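Local coordinates for creatinine amidohydrolase (Nostoc punctiforme PCC 73102, PDB 3NO4), which probably hydrolyses carbon-nitrogen bonds in linear amides as a metal-dependent member of the creatininase superfamily, at residues T47-G51 against H186-E191; I44-E48 against N127-N132. All coordinates share one frame; numbering follows the deposited sequence.

Contact 1. Residues T47-G51 against H186-E191. With NI (nickel (II) ion), chain D.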
# COMPACT_ATOMS: atom_id res chain seq x y z
N THR A 47 17.78 15.09 -3.85
CA THR A 47 19.01 14.63 -4.50
C THR A 47 18.68 14.60 -5.99
O THR A 47 18.07 13.65 -6.45
CB THR A 47 19.42 13.25 -3.95
OG1 THR A 47 19.57 13.36 -2.54
CG2 THR A 47 20.73 12.72 -4.60
N GLU A 48 19.01 15.68 -6.71
CA GLU A 48 18.58 15.82 -8.11
C GLU A 48 19.52 16.72 -8.87
O GLU A 48 20.08 17.68 -8.31
CB GLU A 48 17.16 16.44 -8.17
CG GLU A 48 17.06 17.81 -7.46
CD GLU A 48 15.69 18.37 -7.40
OE1 GLU A 48 14.76 17.65 -6.97
OE2 GLU A 48 15.55 19.55 -7.75
N GLN A 49 19.58 16.48 -10.18
CA GLN A 49 20.35 17.31 -11.09
C GLN A 49 20.08 18.82 -10.88
O GLN A 49 18.94 19.23 -10.64
CB GLN A 49 20.08 16.87 -12.55
CG GLN A 49 18.69 17.24 -13.08
CD GLN A 49 18.60 18.67 -13.58
OE1 GLN A 49 19.62 19.37 -13.76
NE2 GLN A 49 17.37 19.15 -13.73
N HIS A 50 21.13 19.61 -10.91
CA HIS A 50 21.03 21.09 -10.92
C HIS A 50 21.90 21.70 -12.04
O HIS A 50 22.62 22.65 -11.85
CB HIS A 50 21.39 21.63 -9.54
CG HIS A 50 20.24 21.66 -8.60
ND1 HIS A 50 19.77 20.54 -7.95
CD2 HIS A 50 19.48 22.69 -8.18
CE1 HIS A 50 18.75 20.88 -7.18
NE2 HIS A 50 18.55 22.18 -7.31
N GLY A 51 21.77 21.16 -13.25
CA GLY A 51 22.45 21.69 -14.38
C GLY A 51 23.92 21.30 -14.41
O GLY A 51 24.36 20.50 -13.57
N HIS A 186 14.83 26.59 -11.91
CA HIS A 186 15.61 25.45 -11.45
C HIS A 186 17.09 25.63 -11.83
O HIS A 186 17.41 26.12 -12.90
CB HIS A 186 15.03 24.13 -12.02
CG HIS A 186 15.78 22.92 -11.55
ND1 HIS A 186 15.60 22.37 -10.31
CD2 HIS A 186 16.80 22.24 -12.12
CE1 HIS A 186 16.44 21.36 -10.16
NE2 HIS A 186 17.17 21.25 -11.25
N ALA A 187 17.97 25.24 -10.90
CA ALA A 187 19.41 25.50 -10.97
C ALA A 187 19.58 27.02 -11.01
O ALA A 187 20.20 27.55 -11.91
CB ALA A 187 20.07 24.79 -12.18
N THR A 188 18.95 27.69 -10.05
CA THR A 188 18.87 29.14 -10.03
C THR A 188 20.20 29.71 -9.50
O THR A 188 20.85 29.07 -8.67
CB THR A 188 17.73 29.69 -9.14
OG1 THR A 188 18.00 29.42 -7.76
CG2 THR A 188 16.37 29.15 -9.54
N PRO A 189 20.62 30.89 -9.97
CA PRO A 189 21.81 31.51 -9.36
C PRO A 189 21.70 31.72 -7.85
O PRO A 189 22.71 31.57 -7.16
CB PRO A 189 22.00 32.81 -10.14
CG PRO A 189 20.79 32.99 -10.97
CD PRO A 189 20.18 31.65 -11.15
N SER A 190 20.50 31.99 -7.33
CA SER A 190 20.36 32.17 -5.86
C SER A 190 20.72 30.91 -5.04
O SER A 190 21.52 30.99 -4.09
CB SER A 190 18.99 32.74 -5.44
OG SER A 190 17.93 31.88 -5.75
N GLU A 191 20.18 29.76 -5.43
CA GLU A 191 20.43 28.52 -4.71
C GLU A 191 21.87 28.04 -4.92
O GLU A 191 22.48 27.56 -3.99
CB GLU A 191 19.43 27.42 -5.07
CG GLU A 191 19.57 26.79 -6.48
CD GLU A 191 18.46 25.81 -6.80
OE1 GLU A 191 18.00 25.11 -5.87
OE2 GLU A 191 18.01 25.74 -7.97
NI NI D . 16.99 23.36 -6.34
O HOH W 1 15.56 23.96 -7.71

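Contact 2. Residues I44-E48 against N127-N132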
# COMPACT_ATOMS: atom_id res chain seq x y z
N ILE A 44 14.30 19.58 4.81
CA ILE A 44 13.94 18.66 3.74
C ILE A 44 14.42 19.20 2.41
O ILE A 44 14.10 20.32 2.05
CB ILE A 44 12.44 18.23 3.72
CG1 ILE A 44 12.19 17.17 2.62
CG2 ILE A 44 11.50 19.41 3.56
CD1 ILE A 44 10.78 16.49 2.70
N GLY A 45 15.21 18.42 1.70
CA GLY A 45 15.62 18.75 0.34
C GLY A 45 15.35 17.65 -0.68
O GLY A 45 14.23 17.10 -0.78
N SER A 46 16.38 17.38 -1.47
CA SER A 46 16.30 16.51 -2.63
C SER A 46 17.69 16.18 -3.11
O SER A 46 18.65 16.92 -2.83
CB SER A 46 15.51 17.21 -3.76
OG SER A 46 15.22 16.29 -4.79
N THR A 47 17.78 15.09 -3.85
CA THR A 47 19.01 14.63 -4.50
C THR A 47 18.68 14.60 -5.99
O THR A 47 18.07 13.65 -6.45
CB THR A 47 19.42 13.25 -3.95
OG1 THR A 47 19.57 13.36 -2.54
CG2 THR A 47 20.73 12.72 -4.60
N GLU A 48 19.01 15.68 -6.71
CA GLU A 48 18.58 15.82 -8.11
C GLU A 48 19.52 16.72 -8.87
O GLU A 48 20.08 17.68 -8.31
CB GLU A 48 17.16 16.44 -8.17
CG GLU A 48 17.06 17.81 -7.46
CD GLU A 48 15.69 18.37 -7.40
OE1 GLU A 48 14.76 17.65 -6.97
OE2 GLU A 48 15.55 19.55 -7.75
N ASN A 127 12.07 23.62 3.73
CA ASN A 127 12.15 22.89 2.49
C ASN A 127 13.02 23.62 1.44
O ASN A 127 12.97 24.83 1.32
CB ASN A 127 10.74 22.64 1.97
CG ASN A 127 10.72 21.97 0.61
OD1 ASN A 127 11.42 20.98 0.37
ND2 ASN A 127 9.88 22.50 -0.27
N GLY A 128 13.79 22.84 0.69
CA GLY A 128 14.66 23.33 -0.37
C GLY A 128 14.24 22.96 -1.78
O GLY A 128 14.90 23.40 -2.71
N HIS A 129 13.19 22.14 -1.96
CA HIS A 129 12.80 21.59 -3.26
C HIS A 129 11.29 21.79 -3.48
O HIS A 129 10.48 21.19 -2.78
CB HIS A 129 13.16 20.08 -3.32
CG HIS A 129 12.70 19.41 -4.58
ND1 HIS A 129 12.96 19.93 -5.83
CD2 HIS A 129 11.99 18.27 -4.77
CE1 HIS A 129 12.39 19.16 -6.74
NE2 HIS A 129 11.82 18.13 -6.13
N GLY A 130 10.94 22.67 -4.41
CA GLY A 130 9.56 22.95 -4.84
C GLY A 130 8.71 21.71 -5.10
O GLY A 130 7.55 21.68 -4.71
N GLY A 131 9.32 20.67 -5.67
CA GLY A 131 8.65 19.42 -5.97
C GLY A 131 8.15 18.66 -4.75
O GLY A 131 7.26 17.84 -4.89
N ASN A 132 8.72 18.93 -3.57
CA ASN A 132 8.24 18.36 -2.33
C ASN A 132 6.97 19.01 -1.81
O ASN A 132 6.34 18.43 -0.96
CB ASN A 132 9.25 18.46 -1.18
CG ASN A 132 10.52 17.69 -1.39
OD1 ASN A 132 10.55 16.64 -2.02
ND2 ASN A 132 11.59 18.20 -0.80

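Contact 1. Residues T47-G51 against H186-E191
His50 and Ala187 bring their backbones to a CA-CA distance of 4.7 Å, where the loop that follows strand 39-44 runs past the turn leading into helix 189-198. The two segments build much of the metal site of this creatininase fold, here occupied by a nickel ion. His50 gives NE2 to the metal at 2.2 Å, and Glu191 gives OE1; a water and Asp59 are also bound. The planes of the imidazole and the carboxylate are twisted 81° from each other. A second shell fixes both. His50 ND1 donates to Glu48 O, which lies close to the ring plane, and this leaves NE2 aimed at the metal. Glu191 OE2, turned away from the ion, takes the backbone N-H of Thr188 on its anti lone pair, so the N-cap residue of the helix steadies the carboxylate. Over one face of the His50 ring sits His186 CE1, 3.6 Å above its centre, with the two rings tilted by 34°. With CG anti to the backbone N (chi1 -179°), the His186 ring is carried out to the 47-51 loop. There NE2 donates to Gln49 O at 2.8 Å, almost exactly in the ring plane. On the other side of the ring, ND1 makes a weak 3.0 Å bond to the metal-bound water, which itself donates to Glu191 OE2.

Contact 2. Residues I44-E48 against N127-N132
Asn132 reaches across to the 44-48 segment with its amide NH2, while the Asn127 amide lies beside that of Asn132, its OD1 taking the other hydrogen bond of ND2, and the His129 ring lies over Ser46 and Glu48. The setting is the C-terminal end of the parallel sheet, where strands 39-44 and 122-127 end side by side and their loops open toward the metal site; Gly128 N donates to Ile44 O to close the last rung. Asn132 ND2 grips two carbonyl oxygens, Gly45 O across the contact at 2.9 Å and Asn127 OD1 within its own loop at 3.0 Å, both close to its amide plane. Asn127 OD1 also accepts the N-H of His129, forming an Asx turn, and the two donors come from opposite faces of its carbonyl plane. Its ND2 bonds to His129 O and to Asn164, so both ends of the amide are engaged. Replacing Asn127 by an alanine removes both amide ends, which would probably leave the His129 N-H and one Asn132 N-H without these acceptors, take a donor from His129 O and free the turn 129-132 to shift. Ile44 lays CG2 against Asn127 CB at 3.7 Å and CG1 beside Asn132 ND2. Farther along, the His129 ring is sandwiched: Gly131 N lies 3.5 Å above the centre of one face, and Ser46 OG lies over the opposite face, offset toward the rim. The first torsion of His129, 176°, sets CG opposite its N and carries the ring toward the 44-48 segment, and NE2 is held by Met86 O. The Glu48 carboxylate plane stands 86° from the ring; Ser46 OG donates to its OE1, whose place is less certain. Neutral amide and backbone groups thus fix these buried loop ends beside the metal pocket.

Overall arrangement
Both contacts are buried, and both use the loop between strand 39-44 and helix 58-74, with Glu48 the residue that makes contacts in both. Contact 2 lies nearer the middle of the chain, its centre about 6 Å from the centre of the chain, against about 12 Å for the centre of contact 1, and joins that loop to the one entering helix 132-150. Its bonds are those of strand ends passing into turns: backbone groups and asparagine amides. Contact 1 carries the same loop on to helix 189-198, and there metal coordination and histidine bonds take over. Glu48 bridges the two regions, its side chain lying between His129 and His186, as the sheet framework gives way to the metal site.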